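Local structure of cellulase CEL9M (Clostridium cellulolyticum, 1IA6) at residues Y204-T218 / W256-I270. The protein probably hydrolyses internal beta-1,4-glucosidic linkages of cellulose, as a family 9 glycoside hydrolase that carries bound calcium and zinc. Numbering follows the deposited sequence. Where two conformers were deposited one is given.
Sequences YQATSFGDDLAWAAT and WDDMYVPAALRLAQI. With CA (calcium ion), chain B; SO4 (sulfate ion), chain E.
Ser208, Asp211 and Asp212 share a calcium ion with the backbone O of Asp257, a metal-bridged contact where two helices of the family 9 alpha barrel begin. Asp211 binds the ion through both carboxylate oxygens, and Ser208 through O and OG. Asp212 OD2 and two waters complete eight ligands. Asp211 OD2 also accepts from Met259 N (2.8 Å) through its anti lone pair. A chi1 of 52° turns the Asp211 carboxylate to the calcium and leaves Asp211 CB in CH-pi contact over the centre of the Tyr260 ring, 3.3 Å from its centroid. The Asp257 carboxylate instead grips Thr207: OD1 takes Thr207 N (2.8 Å) and OD2 takes Thr207 OG1 (2.7 Å), both on the syn side. OD1 also accepts from one calcium water, so this carboxylate is second shell. Beyond it, the Tyr204 ring sets its edge against the Trp256 face, planes 81° apart. Tyr204 OH hydrogen-bonds to Asp56 OD2.

Further along, the axes of helix segments 210-218 and 260-270 come within 8.6 Å, their directions 36° apart. Ala214 and Ala263 meet between them. Met259 CE lies over one face of the Trp215 indole, 3.4 Å from Trp215 CE2, a CH-pi contact; Met259 SD stands farther above it, a Met-aromatic contact. Arg266 NH1 makes a weak hydrogen bond to Thr218 OG1, and Arg266 NH2 one to Thr222 OG1. Helix 152-169 touches Asp212 and Trp215, helix 64-80 meets Trp256 and Met259, and helix 306-323 packs on Val261 and Leu265.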
ATOM      1  N   TYR A 204      11.313   6.849   5.799  1.00  9.19           N
ATOM      2  CA  TYR A 204      10.155   6.242   6.432  1.00  9.36           C
ATOM      3  C   TYR A 204      10.397   6.099   7.923  1.00 10.25           C
ATOM      4  O   TYR A 204      10.736   5.025   8.415  1.00 12.46           O
ATOM      5  CB  TYR A 204       9.856   4.888   5.788  1.00  9.58           C
ATOM      6  CG  TYR A 204       9.218   5.032   4.422  1.00 10.19           C
ATOM      7  CD1 TYR A 204       7.858   5.313   4.296  1.00 10.26           C
ATOM      8  CD2 TYR A 204       9.985   4.949   3.259  1.00  8.71           C
ATOM      9  CE1 TYR A 204       7.274   5.513   3.047  1.00 11.19           C
ATOM     10  CE2 TYR A 204       9.413   5.145   2.003  1.00  9.24           C
ATOM     11  CZ  TYR A 204       8.057   5.428   1.906  1.00  9.04           C
ATOM     12  OH  TYR A 204       7.480   5.626   0.673  1.00  9.12           O
ATOM     13  N   GLN A 205      10.235   7.208   8.634  1.00 10.54           N
ATOM     14  CA  GLN A 205      10.426   7.232  10.077  1.00 13.78           C
ATOM     15  C   GLN A 205       9.149   6.781  10.778  1.00 13.08           C
ATOM     16  O   GLN A 205       8.165   7.519  10.835  1.00 13.32           O
ATOM     17  CB  GLN A 205      10.813   8.643  10.517  1.00 16.68           C
ATOM     18  CG  GLN A 205      12.195   9.051  10.037  1.00 22.03           C
ATOM     19  CD  GLN A 205      12.510  10.501  10.323  1.00 25.11           C
ATOM     20  OE1 GLN A 205      12.063  11.402   9.609  1.00 28.49           O
ATOM     21  NE2 GLN A 205      13.277  10.738  11.378  1.00 27.89           N
ATOM     22  N   ALA A 206       9.175   5.563  11.312  1.00 12.81           N
ATOM     23  CA  ALA A 206       8.013   4.989  11.984  1.00 12.39           C
ATOM     24  C   ALA A 206       7.879   5.466  13.424  1.00 13.79           C
ATOM     25  O   ALA A 206       8.871   5.811  14.071  1.00 13.94           O
ATOM     26  CB  ALA A 206       8.092   3.473  11.943  1.00 10.99           C
ATOM     27  N   THR A 207       6.649   5.460  13.927  1.00 13.37           N
ATOM     28  CA  THR A 207       6.384   5.924  15.282  1.00 14.93           C
ATOM     29  C   THR A 207       5.595   4.952  16.151  1.00 16.31           C
ATOM     30  O   THR A 207       5.484   5.157  17.359  1.00 18.04           O
ATOM     31  CB  THR A 207       5.595   7.243  15.257  1.00 16.33           C
ATOM     32  OG1 THR A 207       4.303   7.013  14.676  1.00 15.09           O
ATOM     33  CG2 THR A 207       6.328   8.289  14.434  1.00 18.23           C
ATOM     34  N   SER A 208       5.052   3.895  15.555  1.00 12.76           N
ATOM     35  CA  SER A 208       4.239   2.959  16.324  1.00 11.69           C
ATOM     36  C   SER A 208       4.305   1.529  15.816  1.00 10.85           C
ATOM     37  O   SER A 208       4.422   1.304  14.616  1.00 10.23           O
ATOM     38  CB  SER A 208       2.784   3.413  16.274  1.00 11.11           C
ATOM     39  OG  SER A 208       2.338   3.411  14.925  1.00 10.14           O
ATOM     40  N   PHE A 209       4.212   0.564  16.729  1.00  9.62           N
ATOM     41  CA  PHE A 209       4.225  -0.839  16.326  1.00 10.13           C
ATOM     42  C   PHE A 209       3.084  -1.637  16.961  1.00  9.95           C
ATOM     43  O   PHE A 209       2.740  -2.717  16.486  1.00 10.13           O
ATOM     44  CB  PHE A 209       5.584  -1.487  16.638  1.00 11.46           C
ATOM     45  CG  PHE A 209       5.912  -1.557  18.101  1.00 12.43           C
ATOM     46  CD1 PHE A 209       5.341  -2.529  18.912  1.00 14.53           C
ATOM     47  CD2 PHE A 209       6.796  -0.644  18.668  1.00 14.86           C
ATOM     48  CE1 PHE A 209       5.643  -2.594  20.269  1.00 14.54           C
ATOM     49  CE2 PHE A 209       7.104  -0.699  20.025  1.00 14.99           C
ATOM     50  CZ  PHE A 209       6.526  -1.676  20.824  1.00 15.02           C
ATOM     51  N   GLY A 210       2.489  -1.100  18.021  1.00  8.67           N
ATOM     52  CA  GLY A 210       1.389  -1.792  18.677  1.00  9.06           C
ATOM     53  C   GLY A 210       0.212  -1.974  17.734  1.00  7.87           C
ATOM     54  O   GLY A 210      -0.505  -2.975  17.789  1.00  8.68           O
ATOM     55  N   ASP A 211       0.011  -0.994  16.863  1.00  7.83           N
ATOM     56  CA  ASP A 211      -1.067  -1.048  15.886  1.00  7.81           C
ATOM     57  C   ASP A 211      -0.822  -2.195  14.904  1.00  6.80           C
ATOM     58  O   ASP A 211      -1.729  -2.966  14.587  1.00  7.08           O
ATOM     59  CB  ASP A 211      -1.162   0.293  15.137  1.00  9.39           C
ATOM     60  CG  ASP A 211       0.174   0.746  14.553  1.00  9.39           C
ATOM     61  OD1 ASP A 211       1.215   0.609  15.231  1.00  8.43           O
ATOM     62  OD2 ASP A 211       0.184   1.263  13.417  1.00 10.32           O
ATOM     63  N   ASP A 212       0.414  -2.315  14.434  1.00  7.11           N
ATOM     64  CA  ASP A 212       0.764  -3.366  13.487  1.00  6.43           C
ATOM     65  C   ASP A 212       0.672  -4.762  14.105  1.00  7.16           C
ATOM     66  O   ASP A 212       0.160  -5.691  13.479  1.00  6.83           O
ATOM     67  CB  ASP A 212       2.166  -3.092  12.942  1.00  5.63           C
ATOM     68  CG  ASP A 212       2.261  -1.727  12.297  1.00  7.16           C
ATOM     69  OD1 ASP A 212       1.805  -1.577  11.145  1.00  7.75           O
ATOM     70  OD2 ASP A 212       2.759  -0.792  12.956  1.00  6.26           O
ATOM     71  N   LEU A 213       1.162  -4.915  15.331  1.00  7.34           N
ATOM     72  CA  LEU A 213       1.090  -6.211  15.998  1.00  8.86           C
ATOM     73  C   LEU A 213      -0.361  -6.658  16.157  1.00  9.30           C
ATOM     74  O   LEU A 213      -0.692  -7.819  15.916  1.00  8.74           O
ATOM     75  CB  LEU A 213       1.750  -6.147  17.378  1.00  8.62           C
ATOM     76  CG  LEU A 213       3.277  -6.216  17.418  1.00  9.72           C
ATOM     77  CD1 LEU A 213       3.760  -5.913  18.829  1.00 11.35           C
ATOM     78  CD2 LEU A 213       3.745  -7.600  16.982  1.00 10.90           C
ATOM     79  N   ALA A 214      -1.223  -5.730  16.569  1.00  8.38           N
ATOM     80  CA  ALA A 214      -2.639  -6.031  16.767  1.00  9.45           C
ATOM     81  C   ALA A 214      -3.268  -6.433  15.440  1.00  8.42           C
ATOM     82  O   ALA A 214      -4.003  -7.414  15.358  1.00  8.64           O
ATOM     83  CB  ALA A 214      -3.354  -4.815  17.338  1.00 10.04           C
ATOM     84  N   TRP A 215      -2.974  -5.658  14.404  1.00  8.69           N
ATOM     85  CA  TRP A 215      -3.474  -5.911  13.058  1.00  7.14           C
ATOM     86  C   TRP A 215      -3.055  -7.302  12.566  1.00  7.70           C
ATOM     87  O   TRP A 215      -3.891  -8.081  12.103  1.00  8.21           O
ATOM     88  CB  TRP A 215      -2.945  -4.797  12.138  1.00  9.29           C
ATOM     89  CG  TRP A 215      -3.030  -5.017  10.657  1.00  7.09           C
ATOM     90  CD1 TRP A 215      -1.982  -5.249   9.806  1.00  9.62           C
ATOM     91  CD2 TRP A 215      -4.197  -4.903   9.827  1.00  9.59           C
ATOM     92  NE1 TRP A 215      -2.421  -5.276   8.505  1.00  8.65           N
ATOM     93  CE2 TRP A 215      -3.774  -5.067   8.488  1.00  8.64           C
ATOM     94  CE3 TRP A 215      -5.555  -4.674  10.085  1.00  9.26           C
ATOM     95  CZ2 TRP A 215      -4.663  -5.009   7.408  1.00  9.33           C
ATOM     96  CZ3 TRP A 215      -6.439  -4.617   9.009  1.00  9.36           C
ATOM     97  CH2 TRP A 215      -5.987  -4.782   7.687  1.00  8.61           C
ATOM     98  N   ALA A 216      -1.768  -7.620  12.678  1.00  7.04           N
ATOM     99  CA  ALA A 216      -1.267  -8.920  12.244  1.00  9.00           C
ATOM    100  C   ALA A 216      -1.918 -10.044  13.045  1.00  8.07           C
ATOM    101  O   ALA A 216      -2.226 -11.106  12.505  1.00  9.51           O
ATOM    102  CB  ALA A 216       0.250  -8.977  12.401  1.00  7.37           C
ATOM    103  N   ALA A 217      -2.130  -9.796  14.333  1.00  8.42           N
ATOM    104  CA  ALA A 217      -2.742 -10.779  15.215  1.00  8.44           C
ATOM    105  C   ALA A 217      -4.182 -11.099  14.814  1.00  9.13           C
ATOM    106  O   ALA A 217      -4.597 -12.255  14.870  1.00  9.73           O
ATOM    107  CB  ALA A 217      -2.695 -10.282  16.663  1.00  7.53           C
ATOM    108  N   THR A 218      -4.947 -10.087  14.402  1.00  8.97           N
ATOM    109  CA  THR A 218      -6.330 -10.344  14.014  1.00  8.73           C
ATOM    110  C   THR A 218      -6.398 -11.243  12.779  1.00  9.15           C
ATOM    111  O   THR A 218      -7.309 -12.061  12.657  1.00  9.12           O
ATOM    112  CB  THR A 218      -7.132  -9.042  13.736  1.00  8.43           C
ATOM    113  OG1 THR A 218      -6.621  -8.386  12.572  1.00 10.26           O
ATOM    114  CG2 THR A 218      -7.056  -8.100  14.935  1.00  8.38           C
ATOM    115  N   TRP A 256       0.941   3.765   5.992  1.00  8.66           N
ATOM    116  CA  TRP A 256       2.058   2.903   6.349  1.00  8.47           C
ATOM    117  C   TRP A 256       2.521   2.970   7.801  1.00  8.22           C
ATOM    118  O   TRP A 256       3.012   1.977   8.332  1.00  8.78           O
ATOM    119  CB  TRP A 256       3.255   3.139   5.409  1.00  9.55           C
ATOM    120  CG  TRP A 256       3.780   4.540   5.385  1.00 10.90           C
ATOM    121  CD1 TRP A 256       3.421   5.536   4.524  1.00 13.02           C
ATOM    122  CD2 TRP A 256       4.749   5.107   6.274  1.00 10.73           C
ATOM    123  NE1 TRP A 256       4.108   6.691   4.822  1.00 13.39           N
ATOM    124  CE2 TRP A 256       4.928   6.454   5.893  1.00 10.70           C
ATOM    125  CE3 TRP A 256       5.482   4.607   7.359  1.00 10.28           C
ATOM    126  CZ2 TRP A 256       5.813   7.313   6.560  1.00 13.50           C
ATOM    127  CZ3 TRP A 256       6.361   5.458   8.023  1.00 10.03           C
ATOM    128  CH2 TRP A 256       6.517   6.797   7.619  1.00 11.26           C
ATOM    129  N   ASP A 257       2.353   4.118   8.454  1.00  8.79           N
ATOM    130  CA  ASP A 257       2.801   4.263   9.840  1.00  8.24           C
ATOM    131  C   ASP A 257       1.707   4.105  10.892  1.00  8.60           C
ATOM    132  O   ASP A 257       1.990   3.734  12.029  1.00  8.27           O
ATOM    133  CB  ASP A 257       3.470   5.633  10.030  1.00 10.21           C
ATOM    134  CG  ASP A 257       4.107   5.792  11.403  1.00 11.35           C
ATOM    135  OD1 ASP A 257       4.827   4.869  11.835  1.00 12.98           O
ATOM    136  OD2 ASP A 257       3.902   6.845  12.046  1.00 12.81           O
ATOM    137  N   ASP A 258       0.465   4.376  10.509  1.00  8.17           N
ATOM    138  CA  ASP A 258      -0.654   4.301  11.446  1.00  9.52           C
ATOM    139  C   ASP A 258      -1.731   3.308  11.018  1.00  8.09           C
ATOM    140  O   ASP A 258      -2.493   3.561  10.085  1.00  7.39           O
ATOM    141  CB  ASP A 258      -1.251   5.707  11.615  1.00 12.45           C
ATOM    142  CG  ASP A 258      -2.447   5.739  12.553  1.00 15.32           C
ATOM    143  OD1 ASP A 258      -2.672   4.758  13.289  1.00 17.32           O
ATOM    144  OD2 ASP A 258      -3.158   6.763  12.554  1.00 21.02           O
ATOM    145  N   MET A 259      -1.785   2.173  11.708  1.00  8.60           N
ATOM    146  CA  MET A 259      -2.769   1.143  11.402  1.00  8.03           C
ATOM    147  C   MET A 259      -3.754   0.938  12.547  1.00  9.02           C
ATOM    148  O   MET A 259      -4.411  -0.097  12.627  1.00  8.47           O
ATOM    149  CB  MET A 259      -2.065  -0.180  11.079  1.00  8.72           C
ATOM    150  CG  MET A 259      -1.371  -0.195   9.725  1.00  8.80           C
ATOM    151  SD  MET A 259      -2.546  -0.041   8.367  1.00 10.16           S
ATOM    152  CE  MET A 259      -3.141  -1.734   8.261  1.00 12.35           C
ATOM    153  N   TYR A 260      -3.864   1.929  13.428  1.00  9.23           N
ATOM    154  CA  TYR A 260      -4.778   1.834  14.562  1.00  9.99           C
ATOM    155  C   TYR A 260      -6.248   1.728  14.180  1.00 11.47           C
ATOM    156  O   TYR A 260      -7.002   1.003  14.830  1.00 11.70           O
ATOM    157  CB  TYR A 260      -4.573   3.019  15.510  1.00 10.02           C
ATOM    158  CG  TYR A 260      -3.366   2.851  16.400  1.00 11.36           C
ATOM    159  CD1 TYR A 260      -3.381   1.944  17.460  1.00 13.28           C
ATOM    160  CD2 TYR A 260      -2.186   3.551  16.150  1.00 12.60           C
ATOM    161  CE1 TYR A 260      -2.249   1.736  18.246  1.00 14.49           C
ATOM    162  CE2 TYR A 260      -1.049   3.348  16.930  1.00 12.20           C
ATOM    163  CZ  TYR A 260      -1.090   2.441  17.973  1.00 12.89           C
ATOM    164  OH  TYR A 260       0.032   2.227  18.736  1.00 15.15           O
ATOM    165  N   VAL A 261      -6.666   2.436  13.134  1.00 11.26           N
ATOM    166  CA  VAL A 261      -8.066   2.381  12.720  1.00 12.21           C
ATOM    167  C   VAL A 261      -8.410   1.010  12.128  1.00 11.76           C
ATOM    168  O   VAL A 261      -9.406   0.394  12.510  1.00 12.01           O
ATOM    169  CB  VAL A 261      -8.398   3.507  11.710  1.00 12.44           C
ATOM    170  CG1 VAL A 261      -9.859   3.422  11.289  1.00 14.50           C
ATOM    171  CG2 VAL A 261      -8.120   4.861  12.347  1.00 14.83           C
ATOM    172  N   PRO A 262      -7.595   0.512  11.183  1.00  9.93           N
ATOM    173  CA  PRO A 262      -7.903  -0.806  10.614  1.00  9.63           C
ATOM    174  C   PRO A 262      -7.910  -1.887  11.703  1.00 10.39           C
ATOM    175  O   PRO A 262      -8.763  -2.777  11.705  1.00 10.09           O
ATOM    176  CB  PRO A 262      -6.775  -1.016   9.608  1.00 10.88           C
ATOM    177  CG  PRO A 262      -6.500   0.367   9.130  1.00 11.57           C
ATOM    178  CD  PRO A 262      -6.541   1.187  10.405  1.00  9.67           C
ATOM    179  N   ALA A 263      -6.960  -1.803  12.629  1.00  8.73           N
ATOM    180  CA  ALA A 263      -6.877  -2.788  13.703  1.00 10.14           C
ATOM    181  C   ALA A 263      -8.120  -2.722  14.584  1.00 10.27           C
ATOM    182  O   ALA A 263      -8.659  -3.755  14.976  1.00  9.59           O
ATOM    183  CB  ALA A 263      -5.618  -2.565  14.540  1.00  9.49           C
ATOM    184  N   ALA A 264      -8.577  -1.510  14.888  1.00  9.67           N
ATOM    185  CA  ALA A 264      -9.769  -1.339  15.714  1.00 10.43           C
ATOM    186  C   ALA A 264     -10.998  -1.865  14.979  1.00  9.47           C
ATOM    187  O   ALA A 264     -11.888  -2.457  15.589  1.00 10.15           O
ATOM    188  CB  ALA A 264      -9.962   0.129  16.072  1.00  9.25           C
ATOM    189  N   LEU A 265     -11.056  -1.645  13.671  1.00  9.62           N
ATOM    190  CA  LEU A 265     -12.189  -2.125  12.886  1.00 10.63           C
ATOM    191  C   LEU A 265     -12.310  -3.649  12.994  1.00 10.63           C
ATOM    192  O   LEU A 265     -13.396  -4.177  13.242  1.00 10.26           O
ATOM    193  CB  LEU A 265     -12.034  -1.726  11.414  1.00 11.11           C
ATOM    194  CG  LEU A 265     -13.084  -2.244  10.425  1.00 14.51           C
ATOM    195  CD1 LEU A 265     -14.456  -1.688  10.775  1.00 17.30           C
ATOM    196  CD2 LEU A 265     -12.700  -1.824   9.014  1.00 16.57           C
ATOM    197  N   ARG A 266     -11.195  -4.353  12.821  1.00  9.63           N
ATOM    198  CA  ARG A 266     -11.217  -5.810  12.896  1.00 10.43           C
ATOM    199  C   ARG A 266     -11.515  -6.320  14.305  1.00 11.01           C
ATOM    200  O   ARG A 266     -12.204  -7.331  14.470  1.00 10.92           O
ATOM    201  CB  ARG A 266      -9.891  -6.401  12.397  1.00 11.60           C
ATOM    202  CG  ARG A 266      -9.569  -6.050  10.950  1.00 13.03           C
ATOM    203  CD  ARG A 266      -8.951  -7.236  10.221  1.00 13.77           C
ATOM    204  NE  ARG A 266      -9.954  -8.246   9.894  1.00 13.93           N
ATOM    205  CZ  ARG A 266      -9.822  -9.547  10.142  1.00 14.65           C
ATOM    206  NH1 ARG A 266      -8.729 -10.009  10.726  1.00 14.04           N
ATOM    207  NH2 ARG A 266     -10.790 -10.387   9.801  1.00 14.96           N
ATOM    208  N   LEU A 267     -11.002  -5.629  15.319  1.00 10.71           N
ATOM    209  CA  LEU A 267     -11.248  -6.041  16.698  1.00 11.63           C
ATOM    210  C   LEU A 267     -12.709  -5.830  17.091  1.00 12.44           C
ATOM    211  O   LEU A 267     -13.257  -6.588  17.893  1.00 12.09           O
ATOM    212  CB  LEU A 267     -10.317  -5.290  17.658  1.00 12.43           C
ATOM    213  CG  LEU A 267      -8.899  -5.865  17.739  1.00 11.74           C
ATOM    214  CD1 LEU A 267      -8.043  -5.025  18.685  1.00 12.23           C
ATOM    215  CD2 LEU A 267      -8.966  -7.311  18.228  1.00 12.06           C
ATOM    216  N   ALA A 268     -13.342  -4.806  16.525  1.00 13.27           N
ATOM    217  CA  ALA A 268     -14.749  -4.550  16.818  1.00 14.20           C
ATOM    218  C   ALA A 268     -15.562  -5.707  16.254  1.00 15.00           C
ATOM    219  O   ALA A 268     -16.488  -6.204  16.891  1.00 14.93           O
ATOM    220  CB  ALA A 268     -15.197  -3.238  16.175  1.00 14.01           C
ATOM    221  N   GLN A 269     -15.188  -6.141  15.055  0.50 15.70           N
ATOM    222  CA  GLN A 269     -15.864  -7.234  14.363  0.50 16.53           C
ATOM    223  C   GLN A 269     -15.673  -8.570  15.071  0.50 15.99           C
ATOM    224  O   GLN A 269     -16.615  -9.350  15.216  0.50 15.54           O
ATOM    225  CB  GLN A 269     -15.327  -7.332  12.932  0.50 19.53           C
ATOM    226  CG  GLN A 269     -16.014  -8.363  12.055  0.50 24.41           C
ATOM    227  CD  GLN A 269     -15.484  -8.345  10.634  0.50 26.90           C
ATOM    228  OE1 GLN A 269     -14.916  -7.349  10.183  0.50 29.57           O
ATOM    229  NE2 GLN A 269     -15.683  -9.442   9.914  0.50 28.25           N
ATOM    230  N   ILE A 270     -14.447  -8.816  15.517  1.00 13.33           N
ATOM    231  CA  ILE A 270     -14.092 -10.057  16.191  1.00 14.05           C
ATOM    232  C   ILE A 270     -14.489 -10.172  17.665  1.00 14.92           C
ATOM    233  O   ILE A 270     -14.919 -11.238  18.107  1.00 15.83           O
ATOM    234  CB  ILE A 270     -12.568 -10.298  16.068  1.00 13.27           C
ATOM    235  CG1 ILE A 270     -12.194 -10.446  14.591  1.00 14.14           C
ATOM    236  CG2 ILE A 270     -12.151 -11.535  16.849  1.00 13.53           C
ATOM    237  CD1 ILE A 270     -10.701 -10.480  14.343  1.00 14.88           C
TER
HETATM  238 CA    CA B1263       2.600   1.595  13.034  1.00  6.92          CA
HETATM  239  S   SO4 E1266       5.036   9.943   2.885  1.00 30.63           S
HETATM  240  O1  SO4 E1266       6.101  10.149   1.879  1.00 28.72           O
HETATM  241  O2  SO4 E1266       4.363   8.658   2.623  1.00 24.34           O
HETATM  242  O3  SO4 E1266       4.062  11.052   2.792  1.00 27.67           O
HETATM  243  O4  SO4 E1266       5.638   9.933   4.237  1.00 28.45           O
HETATM  244  O   HOH W   1       2.040   1.097  10.722  1.00 10.25           O
HETATM  245  O   HOH W   2       4.662   2.066  11.915  1.00  9.24           O